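Local coordinates for sugar ABC transporter, periplasmic sugar-binding protein (Caulobacter crescentus, PDB 4IRX) that binds myo-inositol between its two lobes and, as a periplasmic solute-binding protein, probably delivers it to an ABC transporter for uptake, at residues 174-180 with 202-208; 224-230 with 243-249. The contacts are given in a common frame with arbitrary orientation. Where two conformers were deposited one is given. Numbering follows the deposited sequence.

How the interactions relate
The two contacts lie side by side in one lobe, their centres about 12 Å apart, and both reach the bound myo-inositol. Along the chain they come in series: interaction 1 pairs the starts of helices 176-189 and 203-215, and interaction 2 then joins 224-230 to 243-249. Strand 224-226 is the outer strand of the parallel four-stranded sheet, whereas 246-248 pairs antiparallel with 275-282 at the edge of the mixed sheet. D203 in the first turn of helix 203-215 ties them together: its OD1 lies 2.7 Å from T246 OG1, probably a hydrogen bond. S174 and N202 from interaction 1, with D229 and Q249 from interaction 2, thus hold neighbouring hydroxyls of one ligand from adjoining segments.

Interaction 1: residues 174-180 with 202-208; sequences SKRDQAL and NDDMAMG. With INS (1,2,3,4,5,6-hexahydroxy-cyclohexane), chain C.
Two neighbouring helices of the Rossmann-like lobe of a periplasmic binding protein start side by side here, and the loop residues before them, S174 and N202, bind myo-inositol. Helix 176-180 crosses helix 203-208 at -40°, with axes 7.3 Å apart at closest approach. The nearest CA pairs are R176 with M205 (4.5 Å) and L180 with G208 (4.3 Å). The lack of a side chain at G208 permits this closeness: a CB there would clash with R176 O and A179 CB. A179 CB also packs on M205 CB at 3.7 Å, and the selenium of selenomethionine M205 lies 3.5 Å from S174 N.

S174 has a left-handed backbone (58/39), K175 is extended at the N-cap position, and helix follows. N202 caps the other helix: with chi1 p, its OD1 accepts from M205 N at 2.8 Å, leaving ND2 to donate to ligand O3 (3.1 Å) and O4 (3.0 Å). S174 OG lies 2.8 Å from ligand O4 and accepts from the backbone N of D140. R176, chi1 and chi2 both t, lays one guanidinium face over M207 CB (CZ to CB 3.4 Å). Its NE and NH2 each donate to D204 OD1 at 2.8 Å in a salt bridge, and NH2 has a second carboxylate partner in E233. D204 OD2 is served by two waters: one donates to OD2 (2.7 Å) and to S174 O (2.8 Å) and accepts, weakly, from N202 ND2 (3.1 Å), while the other donates to OD2 at 2.5 Å and accepts from R176 N at 3.1 Å.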
loop_
_atom_site.group_PDB
_atom_site.type_symbol
_atom_site.label_atom_id
_atom_site.label_comp_id
_atom_site.label_asym_id
_atom_site.label_seq_id
_atom_site.Cartn_x
_atom_site.Cartn_y
_atom_site.Cartn_z
ATOM N N SER A 174 -3.545 -0.069 -9.073
ATOM C CA SER A 174 -3.121 1.132 -8.340
ATOM C C SER A 174 -2.984 2.357 -9.253
ATOM O O SER A 174 -2.040 3.162 -9.137
ATOM C CB SER A 174 -1.796 0.864 -7.592
ATOM O OG SER A 174 -1.984 -0.098 -6.552
ATOM N N LYS A 175 -3.902 2.477 -10.198
ATOM C CA LYS A 175 -3.912 3.624 -11.091
ATOM C C LYS A 175 -5.275 4.286 -11.119
ATOM O O LYS A 175 -6.296 3.623 -11.322
ATOM C CB LYS A 175 -3.492 3.203 -12.499
ATOM C CG LYS A 175 -2.076 2.629 -12.591
ATOM C CD LYS A 175 -1.020 3.719 -12.465
ATOM C CE LYS A 175 0.266 3.195 -11.825
ATOM N NZ LYS A 175 1.280 4.281 -11.676
ATOM N N ARG A 176 -5.302 5.592 -10.912
ATOM C CA ARG A 176 -6.548 6.335 -10.878
ATOM C C ARG A 176 -7.286 6.277 -12.219
ATOM O O ARG A 176 -8.530 6.154 -12.242
ATOM C CB ARG A 176 -6.314 7.789 -10.457
ATOM C CG ARG A 176 -7.613 8.529 -10.236
ATOM C CD ARG A 176 -7.403 9.924 -9.716
ATOM N NE ARG A 176 -6.667 9.917 -8.464
ATOM C CZ ARG A 176 -6.573 10.970 -7.650
ATOM N NH1 ARG A 176 -7.190 12.109 -7.967
ATOM N NH2 ARG A 176 -5.860 10.872 -6.523
ATOM N N ASP A 177 -6.528 6.342 -13.322
ATOM C CA ASP A 177 -7.141 6.314 -14.661
ATOM C C ASP A 177 -7.820 4.974 -14.945
ATOM O O ASP A 177 -8.939 4.940 -15.501
ATOM C CB ASP A 177 -6.129 6.703 -15.774
ATOM C CG ASP A 177 -4.953 5.745 -15.874
ATOM O OD1 ASP A 177 -4.354 5.437 -14.835
ATOM O OD2 ASP A 177 -4.620 5.298 -16.997
ATOM N N GLN A 178 -7.196 3.869 -14.558
ATOM C CA GLN A 178 -7.828 2.558 -14.687
ATOM C C GLN A 178 -9.012 2.424 -13.741
ATOM O O GLN A 178 -10.040 1.848 -14.090
ATOM C CB GLN A 178 -6.845 1.407 -14.484
ATOM C CG GLN A 178 -5.752 1.372 -15.550
ATOM C CD GLN A 178 -4.784 0.221 -15.338
ATOM O OE1 GLN A 178 -5.184 -0.888 -15.030
ATOM N NE2 GLN A 178 -3.507 0.495 -15.499
ATOM N N ALA A 179 -8.860 2.940 -12.536
ATOM C CA ALA A 179 -9.967 2.913 -11.606
ATOM C C ALA A 179 -11.224 3.572 -12.177
ATOM O O ALA A 179 -12.335 3.058 -11.996
ATOM C CB ALA A 179 -9.568 3.565 -10.281
ATOM N N LEU A 180 -11.062 4.672 -12.902
ATOM C CA LEU A 180 -12.234 5.344 -13.467
ATOM C C LEU A 180 -12.949 4.436 -14.480
ATOM O O LEU A 180 -14.145 4.160 -14.371
ATOM C CB LEU A 180 -11.836 6.687 -14.115
ATOM C CG LEU A 180 -12.937 7.411 -14.898
ATOM C CD1 LEU A 180 -14.079 7.726 -14.009
ATOM C CD2 LEU A 180 -12.377 8.722 -15.479
ATOM N N ASN A 202 -6.863 1.321 -2.607
ATOM C CA ASN A 202 -6.091 2.515 -2.280
ATOM C C ASN A 202 -6.900 3.767 -2.580
ATOM O O ASN A 202 -7.924 3.707 -3.264
ATOM C CB ASN A 202 -4.654 2.538 -2.878
ATOM C CG ASN A 202 -4.590 2.978 -4.324
ATOM O OD1 ASN A 202 -5.601 3.271 -4.953
ATOM N ND2 ASN A 202 -3.388 3.033 -4.864
ATOM N N ASP A 203 -6.449 4.890 -2.046
ATOM C CA ASP A 203 -7.204 6.144 -2.158
ATOM C C ASP A 203 -7.121 6.740 -3.554
ATOM O O ASP A 203 -8.067 7.349 -4.008
ATOM C CB ASP A 203 -6.696 7.195 -1.169
ATOM C CG ASP A 203 -7.176 6.957 0.252
ATOM O OD1 ASP A 203 -8.211 6.258 0.456
ATOM O OD2 ASP A 203 -6.506 7.507 1.151
ATOM N N ASP A 204 -5.997 6.546 -4.232
ATOM C CA ASP A 204 -5.826 7.024 -5.615
ATOM C C ASP A 204 -6.909 6.420 -6.517
ATOM O O ASP A 204 -7.570 7.124 -7.286
ATOM C CB ASP A 204 -4.403 6.656 -6.094
ATOM C CG ASP A 204 -3.905 7.498 -7.277
ATOM O OD1 ASP A 204 -4.375 8.640 -7.490
ATOM O OD2 ASP A 204 -3.004 7.002 -7.999
HETATM N N MSE A 205 -7.111 5.110 -6.396
HETATM C CA MSE A 205 -8.172 4.433 -7.129
HETATM C C MSE A 205 -9.538 4.853 -6.637
HETATM O O MSE A 205 -10.462 4.978 -7.438
HETATM C CB MSE A 205 -8.030 2.910 -7.023
HETATM C CG MSE A 205 -6.781 2.342 -7.720
HETATM SE SE MSE A 205 -6.729 0.413 -7.671
HETATM C CE MSE A 205 -6.763 0.151 -5.744
ATOM N N ALA A 206 -9.710 5.019 -5.329
ATOM C CA ALA A 206 -10.967 5.495 -4.776
ATOM C C ALA A 206 -11.406 6.813 -5.376
ATOM O O ALA A 206 -12.596 7.005 -5.606
ATOM C CB ALA A 206 -10.890 5.613 -3.222
HETATM N N MSE A 207 -10.456 7.702 -5.664
HETATM C CA MSE A 207 -10.783 8.964 -6.320
HETATM C C MSE A 207 -11.372 8.706 -7.698
HETATM O O MSE A 207 -12.388 9.314 -8.072
HETATM C CB MSE A 207 -9.555 9.862 -6.381
HETATM C CG MSE A 207 -9.021 10.222 -5.006
HETATM SE SE MSE A 207 -10.205 11.219 -3.870
HETATM C CE MSE A 207 -10.658 12.629 -5.114
ATOM N N GLY A 208 -10.766 7.792 -8.452
ATOM C CA GLY A 208 -11.349 7.369 -9.723
ATOM C C GLY A 208 -12.735 6.755 -9.626
ATOM O O GLY A 208 -13.620 7.035 -10.447
HETATM C C1 INS C . 0.320 0.622 -0.534
HETATM C C2 INS C . -0.640 1.734 -0.800
HETATM C C3 INS C . -0.524 2.134 -2.248
HETATM C C4 INS C . -0.865 0.979 -3.134
HETATM C C5 INS C . 0.099 -0.127 -2.926
HETATM C C6 INS C . 0.125 -0.550 -1.476
HETATM O O1 INS C . 0.216 0.200 0.803
HETATM O O2 INS C . -1.936 1.320 -0.486
HETATM O O3 INS C . -1.347 3.241 -2.526
HETATM O O4 INS C . -0.891 1.371 -4.470
HETATM O O5 INS C . -0.234 -1.189 -3.761
HETATM O O6 INS C . 1.011 -1.618 -1.262
HETATM O O HOH W 1 -1.830 4.791 -6.913
HETATM O O HOH W 2 -2.615 6.983 -10.443
#

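Interaction 2: residues 224-230 with 243-249. With INS (1,2,3,4,5,6-hexahydroxy-cyclohexane), chain C.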
loop_
_atom_site.group_PDB
_atom_site.type_symbol
_atom_site.label_atom_id
_atom_site.label_comp_id
_atom_site.label_asym_id
_atom_site.label_seq_id
_atom_site.Cartn_x
_atom_site.Cartn_y
_atom_site.Cartn_z
ATOM N N LYS A 224 -21.587 4.043 -1.945
ATOM C CA LYS A 224 -20.558 4.503 -1.030
ATOM C C LYS A 224 -19.182 3.997 -1.396
ATOM O O LYS A 224 -19.009 2.821 -1.702
ATOM C CB LYS A 224 -20.901 4.058 0.381
ATOM C CG LYS A 224 -22.206 4.639 0.872
ATOM C CD LYS A 224 -22.429 4.340 2.331
ATOM C CE LYS A 224 -23.760 4.929 2.810
ATOM N NZ LYS A 224 -23.788 6.418 2.750
ATOM N N VAL A 225 -18.194 4.876 -1.283
ATOM C CA VAL A 225 -16.829 4.522 -1.640
ATOM C C VAL A 225 -15.937 4.563 -0.407
ATOM O O VAL A 225 -15.975 5.524 0.352
ATOM C CB VAL A 225 -16.271 5.503 -2.721
ATOM C CG1 VAL A 225 -14.794 5.284 -2.977
ATOM C CG2 VAL A 225 -17.066 5.375 -4.031
ATOM N N ILE A 226 -15.155 3.497 -0.214
ATOM C CA ILE A 226 -14.198 3.392 0.874
ATOM C C ILE A 226 -12.849 3.160 0.257
ATOM O O ILE A 226 -12.724 2.377 -0.698
ATOM C CB ILE A 226 -14.498 2.203 1.805
ATOM C CG1 ILE A 226 -15.871 2.347 2.429
ATOM C CG2 ILE A 226 -13.476 2.124 2.916
ATOM C CD1 ILE A 226 -15.979 1.572 3.700
ATOM N N GLY A 227 -11.843 3.868 0.761
ATOM C CA GLY A 227 -10.486 3.713 0.264
ATOM C C GLY A 227 -9.531 3.161 1.317
ATOM O O GLY A 227 -9.919 2.596 2.339
ATOM N N PHE A 228 -8.262 3.369 1.038
ATOM C CA PHE A 228 -7.179 2.885 1.887
ATOM C C PHE A 228 -6.011 3.807 1.609
ATOM O O PHE A 228 -5.671 4.034 0.449
ATOM C CB PHE A 228 -6.837 1.433 1.494
ATOM C CG PHE A 228 -6.148 0.630 2.592
ATOM C CD1 PHE A 228 -4.824 0.884 2.936
ATOM C CD2 PHE A 228 -6.832 -0.388 3.259
ATOM C CE1 PHE A 228 -4.176 0.136 3.961
ATOM C CE2 PHE A 228 -6.212 -1.149 4.267
ATOM C CZ PHE A 228 -4.872 -0.889 4.626
ATOM N N ASP A 229 -5.400 4.343 2.664
ATOM C CA ASP A 229 -4.121 5.131 2.668
ATOM C C ASP A 229 -4.237 6.428 3.458
ATOM O O ASP A 229 -3.238 6.945 3.928
ATOM C CB ASP A 229 -3.519 5.515 1.289
ATOM C CG ASP A 229 -2.976 4.330 0.527
ATOM O OD1 ASP A 229 -2.780 3.265 1.144
ATOM O OD2 ASP A 229 -2.769 4.459 -0.697
ATOM N N ALA A 230 -5.446 6.966 3.570
ATOM C CA ALA A 230 -5.663 8.265 4.222
ATOM C C ALA A 230 -4.808 9.384 3.618
ATOM O O ALA A 230 -4.214 10.191 4.338
ATOM C CB ALA A 230 -5.453 8.162 5.749
HETATM N N MSE A 243 -16.945 10.806 0.305
HETATM C CA MSE A 243 -16.363 9.492 0.569
HETATM C C MSE A 243 -16.653 9.169 2.020
HETATM O O MSE A 243 -16.661 10.054 2.858
HETATM C CB MSE A 243 -14.850 9.526 0.348
HETATM C CG MSE A 243 -14.327 8.490 -0.632
HETATM SE SE MSE A 243 -12.423 8.682 -0.899
HETATM C CE MSE A 243 -11.860 8.169 0.902
ATOM N N VAL A 244 -16.888 7.899 2.339
ATOM C CA VAL A 244 -17.289 7.564 3.706
ATOM C C VAL A 244 -16.119 7.256 4.647
ATOM O O VAL A 244 -16.134 7.624 5.814
ATOM C CB VAL A 244 -18.331 6.403 3.754
ATOM C CG1 VAL A 244 -19.659 6.843 3.178
ATOM C CG2 VAL A 244 -17.808 5.165 3.008
ATOM N N ALA A 245 -15.084 6.620 4.114
ATOM C CA ALA A 245 -14.011 6.155 4.974
ATOM C C ALA A 245 -12.767 5.851 4.193
ATOM O O ALA A 245 -12.803 5.676 2.967
ATOM C CB ALA A 245 -14.458 4.902 5.773
ATOM N N THR A 246 -11.652 5.810 4.915
ATOM C CA THR A 246 -10.399 5.324 4.362
ATOM C C THR A 246 -9.682 4.609 5.505
ATOM O O THR A 246 -10.277 4.380 6.565
ATOM C CB THR A 246 -9.544 6.465 3.703
ATOM O OG1 THR A 246 -8.340 5.913 3.142
ATOM C CG2 THR A 246 -9.194 7.557 4.727
ATOM N N VAL A 247 -8.449 4.190 5.273
ATOM C CA VAL A 247 -7.721 3.442 6.293
ATOM C C VAL A 247 -6.349 4.056 6.464
ATOM O O VAL A 247 -5.615 4.209 5.484
ATOM C CB VAL A 247 -7.584 1.935 5.933
ATOM C CG1 VAL A 247 -6.838 1.195 7.043
ATOM C CG2 VAL A 247 -8.937 1.294 5.713
ATOM N N GLU A 248 -6.000 4.397 7.699
ATOM C CA GLU A 248 -4.669 4.875 8.045
ATOM C C GLU A 248 -3.724 3.718 8.281
ATOM O O GLU A 248 -4.028 2.799 9.062
ATOM C CB GLU A 248 -4.743 5.719 9.323
ATOM C CG GLU A 248 -3.370 6.119 9.872
ATOM C CD GLU A 248 -2.621 7.079 8.988
ATOM O OE1 GLU A 248 -3.255 8.024 8.470
ATOM O OE2 GLU A 248 -1.399 6.904 8.785
ATOM N N GLN A 249 -2.583 3.738 7.597
ATOM C CA GLN A 249 -1.572 2.696 7.754
ATOM C C GLN A 249 -0.181 3.217 8.106
ATOM O O GLN A 249 0.808 2.452 8.109
ATOM C CB GLN A 249 -1.488 1.813 6.514
ATOM C CG GLN A 249 -1.133 2.516 5.215
ATOM C CD GLN A 249 -0.622 1.544 4.180
ATOM O OE1 GLN A 249 0.134 0.612 4.493
ATOM N NE2 GLN A 249 -1.087 1.712 2.927
HETATM C C1 INS C . 0.320 0.622 -0.534
HETATM C C2 INS C . -0.640 1.734 -0.800
HETATM C C3 INS C . -0.524 2.134 -2.248
HETATM C C4 INS C . -0.865 0.979 -3.134
HETATM C C5 INS C . 0.099 -0.127 -2.926
HETATM C C6 INS C . 0.125 -0.550 -1.476
HETATM O O1 INS C . 0.216 0.200 0.803
HETATM O O2 INS C . -1.936 1.320 -0.486
HETATM O O3 INS C . -1.347 3.241 -2.526
HETATM O O4 INS C . -0.891 1.371 -4.470
HETATM O O5 INS C . -0.234 -1.189 -3.761
HETATM O O6 INS C . 1.011 -1.618 -1.262
HETATM O O HOH W 3 -1.901 5.930 5.892
HETATM O O HOH W 4 -2.735 10.020 6.634
#
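V247 CB sits over the face of the F228 ring, 3.7 Å from its centroid, in a CH-pi contact; R149 adds a cation-pi interaction. Apolar packing continues with I226 CG1 on V244 CG2 (3.5 Å) and V225 CG1 on selenomethionine M243 CG (4.0 Å). The backbones run in roughly the same direction, 36° apart end to end, joined by V244 N to V225 O (3.2 Å), G227 N to A245 O (3.0 Å) and D229 N to V247 O (2.8 Å). T246 OG1 accepts from A230 N at 3.1 Å and is hydrogen-bonded to D203. One water links A230 O to E248 OE1; another joins D229 O to Q249 N and, weakly, to E248 OE2, whose main partner is N250 N. Q249 NE2 donates to D229 OD1 and to inositol O1, both at 2.9 Å, while D229 OD1 and OD2 accept from ligand O2 (2.7 Å) and O3 (2.6 Å). Such carboxylates and amides gripping ring hydroxyls are characteristic of the interlobe pocket of periplasmic sugar-binding proteins.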